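Local atomic coordinates of putative phytoene/squalene synthase YisP (Bacillus subtilis subsp. subtilis, PDB entry 3WE9), a protein that hydrolyses farnesyl diphosphate to farnesol and diphosphate, a reaction that supports biofilm formation. Residues Ala43-Leu48 against Met135-Ile139. Sequence-based numbering, arbitrary orientation.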
# COMPACT_ATOMS: atom_id res chain seq x y z
N ALA A 43 -2.19 -13.75 -9.04
CA ALA A 43 -2.13 -12.59 -9.91
C ALA A 43 -1.76 -11.36 -9.07
O ALA A 43 -0.96 -10.53 -9.49
CB ALA A 43 -3.49 -12.37 -10.58
N SER A 44 -2.34 -11.26 -7.89
CA SER A 44 -2.06 -10.14 -7.00
C SER A 44 -0.59 -10.16 -6.57
O SER A 44 0.04 -9.11 -6.47
CB SER A 44 -2.95 -10.18 -5.76
OG SER A 44 -4.30 -9.96 -6.12
N TRP A 45 -0.06 -11.35 -6.31
CA TRP A 45 1.34 -11.47 -5.92
C TRP A 45 2.21 -10.88 -7.03
O TRP A 45 3.14 -10.13 -6.78
CB TRP A 45 1.75 -12.93 -5.72
CG TRP A 45 1.10 -13.65 -4.57
CD1 TRP A 45 0.42 -13.10 -3.52
CD2 TRP A 45 1.09 -15.06 -4.36
NE1 TRP A 45 -0.01 -14.09 -2.67
CE2 TRP A 45 0.40 -15.30 -3.16
CE3 TRP A 45 1.62 -16.15 -5.08
CZ2 TRP A 45 0.21 -16.60 -2.65
CZ3 TRP A 45 1.43 -17.43 -4.57
CH2 TRP A 45 0.73 -17.64 -3.37
N ALA A 46 1.89 -11.25 -8.27
CA ALA A 46 2.64 -10.77 -9.43
C ALA A 46 2.62 -9.25 -9.51
O ALA A 46 3.66 -8.62 -9.72
CB ALA A 46 2.05 -11.38 -10.72
N VAL A 47 1.44 -8.67 -9.35
CA VAL A 47 1.29 -7.22 -9.41
C VAL A 47 2.10 -6.51 -8.33
O VAL A 47 2.84 -5.57 -8.62
CB VAL A 47 -0.20 -6.80 -9.29
CG1 VAL A 47 -0.31 -5.29 -9.11
CG2 VAL A 47 -0.96 -7.24 -10.53
N LEU A 48 1.98 -6.97 -7.09
CA LEU A 48 2.72 -6.35 -6.00
C LEU A 48 4.22 -6.64 -6.06
O LEU A 48 5.03 -5.83 -5.62
CB LEU A 48 2.14 -6.78 -4.64
CG LEU A 48 0.71 -6.32 -4.36
CD1 LEU A 48 0.37 -6.58 -2.90
CD2 LEU A 48 0.57 -4.83 -4.67
N MET A 135 -4.11 -1.06 -10.53
CA MET A 135 -3.50 -2.25 -11.13
C MET A 135 -4.30 -3.49 -10.72
O MET A 135 -4.57 -4.37 -11.54
CB MET A 135 -2.08 -2.45 -10.61
CG MET A 135 -1.04 -1.44 -11.05
SD MET A 135 0.50 -1.82 -10.20
CE MET A 135 1.22 -0.15 -10.02
N LEU A 136 -4.66 -3.54 -9.44
CA LEU A 136 -5.39 -4.66 -8.87
C LEU A 136 -6.88 -4.73 -9.12
O LEU A 136 -7.48 -5.80 -8.96
CB LEU A 136 -5.17 -4.69 -7.35
CG LEU A 136 -3.73 -4.88 -6.85
CD1 LEU A 136 -3.71 -4.71 -5.34
CD2 LEU A 136 -3.21 -6.27 -7.24
N LEU A 137 -7.49 -3.61 -9.50
CA LEU A 137 -8.94 -3.57 -9.71
C LEU A 137 -9.54 -4.73 -10.51
O LEU A 137 -10.50 -5.36 -10.06
CB LEU A 137 -9.34 -2.24 -10.37
CG LEU A 137 -10.84 -1.99 -10.54
CD1 LEU A 137 -11.54 -2.07 -9.19
CD2 LEU A 137 -11.07 -0.63 -11.18
N PRO A 138 -8.99 -5.03 -11.69
CA PRO A 138 -9.53 -6.13 -12.50
C PRO A 138 -9.44 -7.50 -11.81
O PRO A 138 -10.18 -8.42 -12.15
CB PRO A 138 -8.68 -6.08 -13.77
CG PRO A 138 -8.29 -4.63 -13.86
CD PRO A 138 -7.94 -4.31 -12.43
N ILE A 139 -8.53 -7.61 -10.86
CA ILE A 139 -8.36 -8.85 -10.12
C ILE A 139 -9.38 -8.94 -8.98
O ILE A 139 -9.93 -10.00 -8.69
CB ILE A 139 -6.92 -8.94 -9.53
CG1 ILE A 139 -5.90 -8.99 -10.68
CG2 ILE A 139 -6.79 -10.15 -8.62
CD1 ILE A 139 -4.45 -8.91 -10.24
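Val47 is the bump of this interface, and the hollow it enters is walled by Met135, Leu136 and Ile139 of the facing helix. Its two methyls divide the work. CG1, anti to the backbone N (chi1 170°), lodges between the first carbon of one side chain and the branch of the next: it lies 3.7 Å from Met135 CB and 3.6 Å from Leu136 CD2, with the sulfur of Met135 also alongside. CG2 turns the other way and rests 3.9 Å from Ile139 CD1, so that Val47 and Ile139 run by one another head to tail.

The reciprocal bump is Leu136. Its CB does not point straight across, but CD2 reaches over and settles beside Val47 CB, with Ser44 flanking it; the other methyl, CD1, touches Leu48 CD2 more loosely at 4.3 Å. Ile139 divides its branches between two consecutive residues, Ala43 and Ser44. CD1 ends against the small methyl of Ala43, 3.6 Å from Ala43 CB, while CG2 meets Ser44 OG at 3.5 Å. That last approach is packing alone, since the hydroxyl, turned back beside its own backbone N, is hydrogen-bonded to the carbonyl of Gln40 one turn earlier; a polar atom is thereby satisfied within an otherwise apolar interface.

Phe94 of helix 84-94 covers Ala43 and Ile139, Phe101 and Phe104 of helix 98-107 pack on Met135, and Leu96, from the loop between these helices, covers Val47 and Ile139. The axes of 43-48 and 135-139 come within 10.1 Å and run antiparallel, at 176°, and no hydrogen bond joins the segments. The contact thus joins helices 38-54 and 118-140 in the buried interior of the all-helical isoprenoid synthase fold, shared by the squalene/phytoene synthase family.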